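Local coordinates for 4'-phospho-dehydrooxetanocin synthase (Bacillus megaterium, PDB 5UL3), which catalyses the oxidative ring contraction of dAMP to an oxetane aldehyde in oxetanocin A biosynthesis, using cobalamin, S-adenosylmethionine and a [4Fe-4S] cluster, at residues I70-P75 against R80-L85; E150-V155 against T244-I249; A398-V403 against I456-L461; I474-L479 against D484-N489. One frame throughout, in Å; residues are numbered along the deposited sequence. Where two conformers were deposited one is given.

Contact 1: I70-P75 against R80-L85. With EDO (1,2-ethanediol), chain O.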
loop_
_atom_site.group_PDB
_atom_site.type_symbol
_atom_site.label_atom_id
_atom_site.label_comp_id
_atom_site.label_asym_id
_atom_site.label_seq_id
_atom_site.Cartn_x
_atom_site.Cartn_y
_atom_site.Cartn_z
ATOM N N ILE A 70 -30.515 31.936 -5.001
ATOM C CA ILE A 70 -29.717 30.774 -4.605
ATOM C C ILE A 70 -29.172 31.019 -3.200
ATOM O O ILE A 70 -28.411 31.970 -2.984
ATOM C CB ILE A 70 -28.560 30.519 -5.591
ATOM C CG1 ILE A 70 -29.096 30.205 -6.990
ATOM C CG2 ILE A 70 -27.618 29.405 -5.082
ATOM C CD1 ILE A 70 -28.016 30.174 -8.048
ATOM N N HIS A 71 -29.552 30.162 -2.248
ATOM C CA HIS A 71 -29.030 30.231 -0.886
ATOM C C HIS A 71 -27.827 29.315 -0.755
ATOM O O HIS A 71 -27.827 28.213 -1.299
ATOM C CB HIS A 71 -30.078 29.791 0.133
ATOM C CG HIS A 71 -31.367 30.544 0.046
ATOM N ND1 HIS A 71 -31.627 31.663 0.806
ATOM C CD2 HIS A 71 -32.473 30.325 -0.701
ATOM C CE1 HIS A 71 -32.837 32.110 0.520
ATOM N NE2 HIS A 71 -33.372 31.315 -0.389
ATOM N N VAL A 72 -26.828 29.754 0.001
ATOM C CA VAL A 72 -25.615 28.969 0.209
ATOM C C VAL A 72 -25.336 28.903 1.705
ATOM O O VAL A 72 -25.199 29.945 2.360
ATOM C CB VAL A 72 -24.409 29.559 -0.542
ATOM C CG1 VAL A 72 -23.221 28.578 -0.501
ATOM C CG2 VAL A 72 -24.782 29.889 -1.988
ATOM N N PHE A 73 -25.216 27.679 2.232
ATOM C CA PHE A 73 -24.935 27.413 3.641
ATOM C C PHE A 73 -23.584 26.725 3.776
ATOM O O PHE A 73 -23.354 25.689 3.139
ATOM C CB PHE A 73 -26.001 26.499 4.252
ATOM C CG PHE A 73 -27.387 27.094 4.269
ATOM C CD1 PHE A 73 -28.252 26.907 3.201
ATOM C CD2 PHE A 73 -27.833 27.816 5.370
ATOM C CE1 PHE A 73 -29.540 27.455 3.222
ATOM C CE2 PHE A 73 -29.111 28.365 5.395
ATOM C CZ PHE A 73 -29.959 28.181 4.324
ATOM N N SER A 74 -22.718 27.264 4.628
ATOM C CA SER A 74 -21.381 26.708 4.849
ATOM C C SER A 74 -21.112 26.677 6.346
ATOM O O SER A 74 -20.403 27.534 6.882
ATOM C CB SER A 74 -20.322 27.516 4.096
ATOM O OG SER A 74 -19.033 26.967 4.283
ATOM N N PRO A 75 -21.650 25.678 7.050
ATOM C CA PRO A 75 -21.605 25.704 8.520
ATOM C C PRO A 75 -20.223 25.514 9.101
ATOM O O PRO A 75 -20.003 25.895 10.259
ATOM C CB PRO A 75 -22.534 24.557 8.926
ATOM C CG PRO A 75 -22.642 23.687 7.746
ATOM C CD PRO A 75 -22.403 24.538 6.522
ATOM N N ARG A 80 -16.399 32.835 2.298
ATOM C CA ARG A 80 -15.490 33.552 1.409
ATOM C C ARG A 80 -14.391 32.652 0.849
ATOM O O ARG A 80 -13.772 33.004 -0.157
ATOM C CB ARG A 80 -14.893 34.757 2.143
ATOM C CG ARG A 80 -15.987 35.720 2.648
ATOM C CD ARG A 80 -15.402 36.921 3.393
ATOM N NE ARG A 80 -14.526 36.496 4.486
ATOM C CZ ARG A 80 -13.699 37.302 5.143
ATOM N NH1 ARG A 80 -13.628 38.593 4.826
ATOM N NH2 ARG A 80 -12.938 36.819 6.117
ATOM N N GLU A 81 -14.156 31.484 1.448
ATOM C CA GLU A 81 -13.154 30.556 0.938
ATOM C C GLU A 81 -13.722 29.532 -0.043
ATOM O O GLU A 81 -12.972 28.682 -0.528
ATOM C CB GLU A 81 -12.467 29.833 2.108
ATOM C CG GLU A 81 -11.715 30.770 3.033
ATOM C CD GLU A 81 -11.226 30.090 4.297
ATOM O OE1 GLU A 81 -10.887 28.886 4.239
ATOM O OE2 GLU A 81 -11.187 30.760 5.351
ATOM N N ASN A 82 -15.009 29.596 -0.343
ATOM C CA ASN A 82 -15.661 28.627 -1.235
ATOM C C ASN A 82 -15.073 28.716 -2.646
ATOM O O ASN A 82 -15.118 29.792 -3.268
ATOM C CB ASN A 82 -17.167 28.926 -1.216
ATOM C CG ASN A 82 -17.980 28.003 -2.095
ATOM O OD1 ASN A 82 -17.649 27.757 -3.250
ATOM N ND2 ASN A 82 -19.082 27.510 -1.551
ATOM N N PRO A 83 -14.517 27.626 -3.187
ATOM C CA PRO A 83 -13.789 27.719 -4.457
ATOM C C PRO A 83 -14.714 27.846 -5.651
ATOM O O PRO A 83 -14.321 28.419 -6.674
ATOM C CB PRO A 83 -12.991 26.404 -4.499
ATOM C CG PRO A 83 -13.881 25.421 -3.758
ATOM C CD PRO A 83 -14.512 26.255 -2.632
ATOM N N LEU A 84 -15.933 27.302 -5.538
ATOM C CA LEU A 84 -16.892 27.422 -6.628
ATOM C C LEU A 84 -17.352 28.865 -6.765
ATOM O O LEU A 84 -17.397 29.407 -7.873
ATOM C CB LEU A 84 -18.094 26.499 -6.401
ATOM C CG LEU A 84 -19.107 26.451 -7.545
ATOM C CD1 LEU A 84 -19.776 25.073 -7.577
ATOM C CD2 LEU A 84 -20.218 27.536 -7.394
ATOM N N LEU A 85 -17.708 29.493 -5.647
ATOM C CA LEU A 85 -18.113 30.897 -5.716
ATOM C C LEU A 85 -16.969 31.762 -6.222
ATOM O O LEU A 85 -17.191 32.718 -6.983
ATOM C CB LEU A 85 -18.588 31.384 -4.347
ATOM C CG LEU A 85 -19.859 30.715 -3.802
ATOM C CD1 LEU A 85 -20.163 31.183 -2.377
ATOM C CD2 LEU A 85 -21.063 30.931 -4.714
HETATM C C1 EDO O . -21.483 28.276 11.819
HETATM O O1 EDO O . -22.277 27.133 11.475
HETATM C C2 EDO O . -20.534 27.834 12.928
HETATM O O2 EDO O . -19.628 28.891 13.265
HETATM O O HOH W 1 -18.383 26.847 1.506
#

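Contact 2: E150-V155 against T244-I249. With EDO (1,2-ethanediol), chain N.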
loop_
_atom_site.group_PDB
_atom_site.type_symbol
_atom_site.label_atom_id
_atom_site.label_comp_id
_atom_site.label_asym_id
_atom_site.label_seq_id
_atom_site.Cartn_x
_atom_site.Cartn_y
_atom_site.Cartn_z
ATOM N N GLU A 150 -12.836 20.856 -4.115
ATOM C CA GLU A 150 -12.824 21.901 -5.137
ATOM C C GLU A 150 -14.212 22.181 -5.719
ATOM O O GLU A 150 -14.364 23.122 -6.512
ATOM C CB GLU A 150 -11.863 21.510 -6.255
ATOM C CG GLU A 150 -10.401 21.513 -5.828
ATOM C CD GLU A 150 -9.843 22.920 -5.641
ATOM O OE1 GLU A 150 -10.398 23.889 -6.211
ATOM O OE2 GLU A 150 -8.839 23.046 -4.910
ATOM N N GLN A 151 -15.207 21.393 -5.328
ATOM C CA GLN A 151 -16.578 21.470 -5.817
ATOM C C GLN A 151 -16.617 21.449 -7.338
ATOM O O GLN A 151 -17.291 22.250 -7.986
ATOM C CB GLN A 151 -17.302 22.690 -5.234
ATOM C CG GLN A 151 -17.158 22.766 -3.709
ATOM C CD GLN A 151 -18.174 23.683 -3.029
ATOM O OE1 GLN A 151 -19.167 24.084 -3.630
ATOM N NE2 GLN A 151 -17.907 24.034 -1.777
ATOM N N LEU A 152 -15.884 20.492 -7.915
ATOM C CA LEU A 152 -15.780 20.353 -9.360
ATOM C C LEU A 152 -16.759 19.341 -9.942
ATOM O O LEU A 152 -17.090 19.440 -11.128
ATOM C CB LEU A 152 -14.346 19.955 -9.750
ATOM C CG LEU A 152 -13.266 21.017 -9.492
ATOM C CD1 LEU A 152 -11.885 20.416 -9.715
ATOM C CD2 LEU A 152 -13.456 22.253 -10.366
ATOM N N ALA A 153 -17.232 18.383 -9.150
ATOM C CA ALA A 153 -18.061 17.310 -9.684
ATOM C C ALA A 153 -18.788 16.638 -8.536
ATOM O O ALA A 153 -18.348 16.680 -7.388
ATOM C CB ALA A 153 -17.237 16.257 -10.442
ATOM N N LYS A 154 -19.921 16.033 -8.870
ATOM C CA LYS A 154 -20.506 14.997 -8.034
ATOM C C LYS A 154 -19.768 13.697 -8.326
ATOM O O LYS A 154 -19.628 13.313 -9.485
ATOM C CB LYS A 154 -21.994 14.861 -8.332
ATOM C CG LYS A 154 -22.772 16.138 -7.958
ATOM C CD LYS A 154 -24.265 15.855 -7.852
ATOM C CE LYS A 154 -25.082 16.959 -8.505
ATOM N NZ LYS A 154 -26.525 16.586 -8.634
ATOM N N VAL A 155 -19.262 13.043 -7.287
ATOM C CA VAL A 155 -18.435 11.857 -7.457
ATOM C C VAL A 155 -19.178 10.671 -6.861
ATOM O O VAL A 155 -19.683 10.753 -5.739
ATOM C CB VAL A 155 -17.048 12.016 -6.801
ATOM C CG1 VAL A 155 -16.165 10.781 -7.078
ATOM C CG2 VAL A 155 -16.351 13.286 -7.303
ATOM N N THR A 244 -5.576 15.619 -13.432
ATOM C CA THR A 244 -6.119 14.979 -14.620
ATOM C C THR A 244 -7.644 15.062 -14.625
ATOM O O THR A 244 -8.253 15.477 -15.617
ATOM C CB THR A 244 -5.647 13.524 -14.676
ATOM O OG1 THR A 244 -4.246 13.479 -14.976
ATOM C CG2 THR A 244 -6.420 12.725 -15.735
ATOM N N LEU A 245 -8.274 14.690 -13.511
ATOM C CA LEU A 245 -9.738 14.719 -13.465
ATOM C C LEU A 245 -10.252 16.151 -13.502
ATOM O O LEU A 245 -11.223 16.445 -14.203
ATOM C CB LEU A 245 -10.254 13.968 -12.231
ATOM C CG LEU A 245 -10.075 12.444 -12.281
ATOM C CD1 LEU A 245 -10.424 11.827 -10.931
ATOM C CD2 LEU A 245 -10.968 11.858 -13.358
ATOM N N ARG A 246 -9.590 17.063 -12.781
ATOM C CA ARG A 246 -9.913 18.484 -12.903
ATOM C C ARG A 246 -9.949 18.922 -14.365
ATOM O O ARG A 246 -10.862 19.645 -14.795
ATOM C CB ARG A 246 -8.876 19.318 -12.136
ATOM C CG ARG A 246 -9.043 20.818 -12.302
ATOM C CD ARG A 246 -7.725 21.542 -11.960
ATOM N NE ARG A 246 -6.665 21.242 -12.916
ATOM C CZ ARG A 246 -5.381 21.534 -12.732
ATOM N NH1 ARG A 246 -4.986 22.141 -11.622
ATOM N NH2 ARG A 246 -4.494 21.224 -13.662
ATOM N N ASP A 247 -8.952 18.507 -15.140
ATOM C CA ASP A 247 -8.839 18.990 -16.513
ATOM C C ASP A 247 -9.792 18.267 -17.455
ATOM O O ASP A 247 -10.261 18.868 -18.425
ATOM C CB ASP A 247 -7.387 18.872 -17.001
ATOM C CG ASP A 247 -6.494 19.963 -16.429
ATOM O OD1 ASP A 247 -6.989 20.830 -15.690
ATOM O OD2 ASP A 247 -5.273 19.958 -16.729
ATOM N N LEU A 248 -10.114 16.996 -17.181
ATOM C CA LEU A 248 -11.150 16.327 -17.968
ATOM C C LEU A 248 -12.502 17.001 -17.779
ATOM O O LEU A 248 -13.302 17.069 -18.720
ATOM C CB LEU A 248 -11.243 14.857 -17.582
ATOM C CG LEU A 248 -10.045 14.002 -17.999
ATOM C CD1 LEU A 248 -10.253 12.589 -17.513
ATOM C CD2 LEU A 248 -9.892 14.038 -19.507
ATOM N N ILE A 249 -12.757 17.511 -16.577
ATOM C CA ILE A 249 -13.983 18.259 -16.308
ATOM C C ILE A 249 -13.978 19.560 -17.096
ATOM O O ILE A 249 -14.983 19.940 -17.705
ATOM C CB ILE A 249 -14.128 18.497 -14.797
ATOM C CG1 ILE A 249 -14.442 17.174 -14.078
ATOM C CG2 ILE A 249 -15.184 19.554 -14.484
ATOM C CD1 ILE A 249 -14.266 17.252 -12.570
HETATM C C1 EDO N . -6.497 25.856 -5.153
HETATM O O1 EDO N . -6.773 24.837 -4.188
HETATM C C2 EDO N . -7.699 26.788 -5.214
HETATM O O2 EDO N . -8.911 26.019 -5.191
#

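Contact 3: A398-V403 against I456-L461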
loop_
_atom_site.group_PDB
_atom_site.type_symbol
_atom_site.label_atom_id
_atom_site.label_comp_id
_atom_site.label_asym_id
_atom_site.label_seq_id
_atom_site.Cartn_x
_atom_site.Cartn_y
_atom_site.Cartn_z
ATOM N N ALA A 398 9.815 2.128 6.134
ATOM C CA ALA A 398 10.961 3.037 6.213
ATOM C C ALA A 398 12.212 2.342 5.704
ATOM O O ALA A 398 12.329 1.116 5.782
ATOM C CB ALA A 398 11.197 3.516 7.650
ATOM N N ARG A 399 13.164 3.147 5.199
ATOM C CA ARG A 399 14.481 2.629 4.851
ATOM C C ARG A 399 15.330 2.458 6.103
ATOM O O ARG A 399 15.173 3.187 7.085
ATOM C CB ARG A 399 15.242 3.579 3.904
ATOM C CG ARG A 399 14.444 4.256 2.837
ATOM C CD ARG A 399 15.377 4.983 1.827
ATOM N NE ARG A 399 16.305 5.939 2.424
ATOM C CZ ARG A 399 16.040 7.233 2.579
ATOM N NH1 ARG A 399 16.946 8.040 3.119
ATOM N NH2 ARG A 399 14.867 7.726 2.199
ATOM N N ALA A 400 16.282 1.526 6.032
ATOM C CA ALA A 400 17.204 1.349 7.153
ATOM C C ALA A 400 17.932 2.644 7.486
ATOM O O ALA A 400 18.146 2.949 8.667
ATOM C CB ALA A 400 18.207 0.241 6.861
ATOM N N ASP A 401 18.316 3.432 6.467
ATOM C CA ASP A 401 19.039 4.669 6.758
ATOM C C ASP A 401 18.130 5.804 7.213
ATOM O O ASP A 401 18.622 6.908 7.484
ATOM C CB ASP A 401 19.894 5.105 5.553
ATOM C CG ASP A 401 19.128 5.117 4.233
ATOM O OD1 ASP A 401 18.507 4.095 3.869
ATOM O OD2 ASP A 401 19.206 6.139 3.528
ATOM N N SER A 402 16.817 5.581 7.296
ATOM C CA SER A 402 15.972 6.502 8.041
ATOM C C SER A 402 16.061 6.261 9.540
ATOM O O SER A 402 15.512 7.050 10.314
ATOM C CB SER A 402 14.507 6.392 7.600
ATOM O OG SER A 402 14.338 6.755 6.245
ATOM N N VAL A 403 16.724 5.187 9.957
ATOM C CA VAL A 403 16.963 4.899 11.367
ATOM C C VAL A 403 18.388 5.267 11.757
ATOM O O VAL A 403 18.609 5.993 12.728
ATOM C CB VAL A 403 16.703 3.404 11.667
ATOM C CG1 VAL A 403 16.779 3.140 13.176
ATOM C CG2 VAL A 403 15.352 2.951 11.107
ATOM N N ILE A 456 21.870 -4.208 10.358
ATOM C CA ILE A 456 21.797 -4.811 11.691
ATOM C C ILE A 456 21.513 -3.744 12.743
ATOM O O ILE A 456 20.621 -3.893 13.587
ATOM C CB ILE A 456 23.099 -5.568 12.010
ATOM C CG1 ILE A 456 23.242 -6.819 11.137
ATOM C CG2 ILE A 456 23.171 -5.894 13.503
ATOM C CD1 ILE A 456 22.196 -7.917 11.455
ATOM N N ILE A 457 22.260 -2.639 12.698
ATOM C CA ILE A 457 22.104 -1.617 13.726
ATOM C C ILE A 457 20.730 -0.956 13.641
ATOM O O ILE A 457 20.124 -0.645 14.669
ATOM C CB ILE A 457 23.246 -0.591 13.634
ATOM C CG1 ILE A 457 24.565 -1.257 14.041
ATOM C CG2 ILE A 457 22.959 0.615 14.531
ATOM C CD1 ILE A 457 25.797 -0.499 13.570
ATOM N N ALA A 458 20.219 -0.720 12.427
ATOM C CA ALA A 458 18.882 -0.150 12.311
ATOM C C ALA A 458 17.862 -1.049 13.002
ATOM O O ALA A 458 16.986 -0.564 13.723
ATOM C CB ALA A 458 18.498 0.056 10.841
ATOM N N LEU A 459 17.975 -2.362 12.802
ATOM C CA LEU A 459 17.015 -3.290 13.410
ATOM C C LEU A 459 17.154 -3.304 14.924
ATOM O O LEU A 459 16.158 -3.403 15.652
ATOM C CB LEU A 459 17.208 -4.701 12.854
ATOM C CG LEU A 459 17.028 -4.883 11.349
ATOM C CD1 LEU A 459 17.243 -6.364 10.956
ATOM C CD2 LEU A 459 15.671 -4.367 10.896
ATOM N N ARG A 460 18.387 -3.200 15.406
ATOM C CA ARG A 460 18.653 -3.124 16.839
ATOM C C ARG A 460 17.975 -1.909 17.468
ATOM O O ARG A 460 17.319 -2.010 18.515
ATOM C CB ARG A 460 20.175 -3.083 17.033
ATOM C CG ARG A 460 20.700 -3.342 18.423
ATOM C CD ARG A 460 22.239 -3.293 18.449
ATOM N NE ARG A 460 22.869 -4.432 17.790
ATOM C CZ ARG A 460 24.118 -4.439 17.339
ATOM N NH1 ARG A 460 24.887 -3.356 17.462
ATOM N NH2 ARG A 460 24.603 -5.521 16.756
ATOM N N LEU A 461 18.129 -0.739 16.842
ATOM C CA LEU A 461 17.559 0.487 17.389
ATOM C C LEU A 461 16.031 0.457 17.396
ATOM O O LEU A 461 15.400 0.817 18.398
ATOM C CB LEU A 461 18.077 1.695 16.590
ATOM C CG LEU A 461 19.584 1.933 16.730
ATOM C CD1 LEU A 461 20.129 2.861 15.625
ATOM C CD2 LEU A 461 19.901 2.525 18.116
#

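Contact 4: I474-L479 against D484-N489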
loop_
_atom_site.group_PDB
_atom_site.type_symbol
_atom_site.label_atom_id
_atom_site.label_comp_id
_atom_site.label_asym_id
_atom_site.label_seq_id
_atom_site.Cartn_x
_atom_site.Cartn_y
_atom_site.Cartn_z
ATOM N N ILE A 474 15.310 -9.887 -0.442
ATOM C CA ILE A 474 15.291 -10.508 -1.755
ATOM C C ILE A 474 16.561 -11.340 -1.870
ATOM O O ILE A 474 17.610 -10.810 -2.237
ATOM C CB ILE A 474 15.212 -9.456 -2.872
ATOM C CG1 ILE A 474 14.065 -8.468 -2.603
ATOM C CG2 ILE A 474 14.995 -10.124 -4.201
ATOM C CD1 ILE A 474 14.198 -7.175 -3.434
ATOM N N MET A 475 16.460 -12.625 -1.532
ATOM C CA MET A 475 17.631 -13.498 -1.430
ATOM C C MET A 475 18.334 -13.651 -2.777
ATOM O O MET A 475 19.555 -13.486 -2.874
ATOM C CB MET A 475 17.191 -14.863 -0.888
ATOM C CG MET A 475 18.285 -15.969 -0.929
ATOM S SD MET A 475 19.629 -15.590 0.209
ATOM C CE MET A 475 18.810 -15.861 1.791
ATOM N N PHE A 476 17.576 -13.955 -3.822
ATOM C CA PHE A 476 18.105 -14.271 -5.144
ATOM C C PHE A 476 17.904 -13.102 -6.102
ATOM O O PHE A 476 16.837 -12.484 -6.127
ATOM C CB PHE A 476 17.405 -15.511 -5.706
ATOM C CG PHE A 476 17.532 -16.739 -4.837
ATOM C CD1 PHE A 476 18.713 -17.478 -4.826
ATOM C CD2 PHE A 476 16.465 -17.179 -4.067
ATOM C CE1 PHE A 476 18.834 -18.616 -4.051
ATOM C CE2 PHE A 476 16.581 -18.325 -3.278
ATOM C CZ PHE A 476 17.766 -19.047 -3.276
ATOM N N ASP A 477 18.928 -12.790 -6.902
ATOM C CA ASP A 477 18.717 -11.858 -8.002
ATOM C C ASP A 477 19.519 -12.327 -9.208
ATOM O O ASP A 477 20.556 -12.981 -9.067
ATOM C CB ASP A 477 19.065 -10.402 -7.644
ATOM C CG ASP A 477 20.561 -10.153 -7.493
ATOM O OD1 ASP A 477 21.168 -10.723 -6.568
ATOM O OD2 ASP A 477 21.113 -9.326 -8.268
ATOM N N GLN A 478 19.014 -11.978 -10.392
ATOM C CA GLN A 478 19.431 -12.636 -11.624
ATOM C C GLN A 478 20.864 -12.301 -12.015
ATOM O O GLN A 478 21.498 -13.092 -12.722
ATOM C CB GLN A 478 18.468 -12.267 -12.759
ATOM C CG GLN A 478 17.080 -12.920 -12.652
ATOM C CD GLN A 478 16.090 -12.136 -11.789
ATOM O OE1 GLN A 478 16.452 -11.178 -11.102
ATOM N NE2 GLN A 478 14.828 -12.540 -11.845
ATOM N N LEU A 479 21.401 -11.173 -11.564
ATOM C CA LEU A 479 22.763 -10.809 -11.933
ATOM C C LEU A 479 23.804 -11.331 -10.954
ATOM O O LEU A 479 24.995 -11.056 -11.141
ATOM C CB LEU A 479 22.886 -9.284 -12.066
ATOM C CG LEU A 479 21.959 -8.700 -13.136
ATOM C CD1 LEU A 479 22.114 -7.189 -13.279
ATOM C CD2 LEU A 479 22.206 -9.400 -14.471
ATOM N N ASP A 484 28.804 -16.572 -3.227
ATOM C CA ASP A 484 29.297 -15.748 -2.120
ATOM C C ASP A 484 28.190 -14.888 -1.513
ATOM O O ASP A 484 28.085 -14.770 -0.288
ATOM C CB ASP A 484 30.442 -14.843 -2.585
ATOM C CG ASP A 484 31.758 -15.579 -2.727
ATOM O OD1 ASP A 484 31.811 -16.781 -2.395
ATOM O OD2 ASP A 484 32.739 -14.941 -3.170
ATOM N N ASN A 485 27.390 -14.230 -2.357
ATOM C CA ASN A 485 26.340 -13.354 -1.827
ATOM C C ASN A 485 25.284 -14.141 -1.052
ATOM O O ASN A 485 24.724 -13.619 -0.078
ATOM C CB ASN A 485 25.653 -12.573 -2.948
ATOM C CG ASN A 485 26.560 -11.540 -3.609
ATOM O OD1 ASN A 485 26.175 -10.936 -4.593
ATOM N ND2 ASN A 485 27.767 -11.356 -3.087
ATOM N N LEU A 486 24.996 -15.380 -1.460
ATOM C CA LEU A 486 24.046 -16.184 -0.688
ATOM C C LEU A 486 24.620 -16.534 0.675
ATOM O O LEU A 486 23.916 -16.462 1.685
ATOM C CB LEU A 486 23.655 -17.457 -1.447
ATOM C CG LEU A 486 23.002 -17.303 -2.831
ATOM C CD1 LEU A 486 22.746 -18.670 -3.446
ATOM C CD2 LEU A 486 21.702 -16.455 -2.788
ATOM N N LYS A 487 25.898 -16.920 0.729
ATOM C CA LYS A 487 26.519 -17.196 2.018
ATOM C C LYS A 487 26.501 -15.964 2.908
ATOM O O LYS A 487 26.237 -16.067 4.112
ATOM C CB LYS A 487 27.955 -17.687 1.818
ATOM C CG LYS A 487 28.033 -18.995 1.062
ATOM C CD LYS A 487 29.473 -19.541 1.053
ATOM C CE LYS A 487 29.536 -20.931 0.439
ATOM N NZ LYS A 487 30.924 -21.510 0.470
ATOM N N GLU A 488 26.805 -14.796 2.338
ATOM C CA GLU A 488 26.755 -13.555 3.105
ATOM C C GLU A 488 25.340 -13.283 3.607
ATOM O O GLU A 488 25.143 -12.856 4.751
ATOM C CB GLU A 488 27.250 -12.387 2.252
ATOM C CG GLU A 488 28.739 -12.451 1.890
ATOM C CD GLU A 488 29.069 -11.679 0.613
ATOM O OE1 GLU A 488 28.265 -10.824 0.198
ATOM O OE2 GLU A 488 30.138 -11.938 0.013
ATOM N N ASN A 489 24.343 -13.530 2.759
ATOM C CA ASN A 489 22.950 -13.341 3.168
ATOM C C ASN A 489 22.577 -14.265 4.320
ATOM O O ASN A 489 21.951 -13.839 5.297
ATOM C CB ASN A 489 22.033 -13.587 1.977
ATOM C CG ASN A 489 21.901 -12.372 1.096
ATOM O OD1 ASN A 489 22.320 -11.281 1.471
ATOM N ND2 ASN A 489 21.315 -12.549 -0.075
#

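Contact 1: I70-P75 against R80-L85
V72 meets helix 83-88 through a single methyl. Its CG1, turned anti to the backbone N (chi1 -170°), lies 4.4 Å from L85 CD1, and V72 CG1 is also 4.4 Å from the amide nitrogen ND2 of N82. No hydrogen bond crosses directly between the two segments and only 91 Å² is buried, so even this apolar side is lightly packed; L79, T60 and Y62 also touch V72 and help to enclose it. The tight part is the helix start. N82 is the N-cap: its OD1 accepts from L85 N at 3.0 Å, almost straight at 169° and from above the carbonyl plane, and more weakly from L84 N. The amide is thereby held with its ND2 end toward the sheet, where Y62 OH of strand 60-64 bonds it. At the looser polar end, water replaces direct contact: it donates to S74 OG at 2.9 Å and accepts a weak bond from N82 ND2. Further out, partly exposed P75 offers its carbonyl O to an ethanediol, probably from the crystallisation liquor. One asparagine amide therefore does two jobs, OD1 capping the helix while ND2 reaches back to the N-terminal sheet through Y62 and, weakly, the water.

Contact 2: E150-V155 against T244-I249
The guanidinium of R246, which lies beside L152, has the carboxylate of D247 at its edge, with D247 CG in its plane; Y243 makes a cation-pi contact with the same group. The R246 NE to D247 OD1 salt bridge measures 2.8 Å, but it reaches OD1 from 46° above the carboxylate plane. A second carboxylate, that of E150, is met by an ethanediol, probably from the crystallisation liquor, that bonds both its oxygens: O2 of the diol donates to E150 OE1 and its O1 to E150 OE2, both at 2.8 Å. Neither charged group bridges the segments. What does is aliphatic. L152 and R246 point the same way, with L152 CD1 3.9 Å from R246 CG; the bend at chi3 (67°) then carries the guanidinium away. One turn on, I249 CD1 sits 3.9 Å from L152 CB and 3.8 Å from A153 CB, so one methyl spans two residues. Within the cobalamin-binding Rossmann domain, this joins helix 242-252 to the link between helix 138-149, which ends in a Schellman motif at Q151, and edge strand 154-159. P83, L84 and R87 of helix 83-88 touch the same link, while V120 of strand 119-124 meets A153.

Contact 3: A398-V403 against I456-L461
V403 and L461 slide past each other in opposite directions, V403 CG1 lying 3.9 Å from L461 CB. That methyl stands anti to the backbone N of V403 (chi1 -173°), which brings it against the turn holding A458 O and L461 CB; V403 CG1 is 3.7 Å from A458 O. A458 points toward the 398-403 segment, and its CB is the atom that both A400 and V403 meet: A458 CB is 3.9 Å from V403 CB and 4.0 Å from A400 CB. A458 CB also lies 3.6 Å from A400 O, a carbonyl that takes the backbone N-H of V403 within the 3-10 turn. With no hydrogen bond between the segments, the 172 Å² buried here rests on aliphatic groups packed against each other and against two backbone carbonyls. D401 points away from the helix, and R399 grips it side-on: D401 OD2 lies in the guanidinium plane (2° out), and NE and NH1 both reach it from the same face of the carboxylate. R399 also pairs with E364 and touches the [4Fe-4S] cluster. The layout belongs to the partial TIM barrel of the radical SAM domain: beside the cluster pocket, the turn following strand 393-398 packs on helix 452-464, which lies between parallel strands 432-436 and 470-473 in the chain.

Contact 4: I474-L479 against D484-N489
M475 lays its thioether over L486 and N489, its SD 3.7 Å from L486 CD2 and the same SD 3.6 Å from N489 CB. CG is anti to the backbone N (chi1 171°), and bends at chi2 and chi3 fold the chain so that sulfur and methyl run along N489, the two side chains sliding past each other in opposite directions. M475 and L486 instead cross at about a right angle. M475 CG sits 3.7 Å above the ring centre of F476, covering one face. L486 CD2 comes to that ring obliquely, 3.8 Å from F476 CD1, and L641 of helix 620-648 adds to the cover. Between the two segments the polar link is weak. N489 ND2 donates weakly to M475 SD (3.5 Å, 150°), while its stronger partner is Q442 OE1; Q442 NE2 in turn bonds M475 O and D477 OD1. D477 OD1 also pairs with R445, which bonds N485 OD1 as well. The contact lies in the radical SAM core, where I474 pairs by backbone with E436, an S-adenosylmethionine-binding residue. The chemistry implies an apolar seam closing the loop after strand 470-473 onto helix 484-493, while Q442 and R445, both of helix 440-445, supply hydrogen-bonding partners to both sides.

Overall arrangement
From the N terminus the four contacts follow in series; none nests in or crosses another. Contact 1 closes the nine-residue connection from strand 69-73 of the N-terminal antiparallel sheet to helix 83-88, with four residues between the segments. Contact 2 spans 88 residues, bringing the first helix-to-strand link of the cobalamin domain to helix 242-252. These two touch, P83 CG lying 3.6 Å from E150 O, so helix 83-88 joins the N-terminal and Rossmann domains. On the far side of the chain's centre from contact 2, contact 3 spans 52 residues and contact 4 only four. Both lie in the radical SAM core, their centres about 21 Å apart, after strands 393-398 and 470-473, which flank strand 432-436 in one sheet.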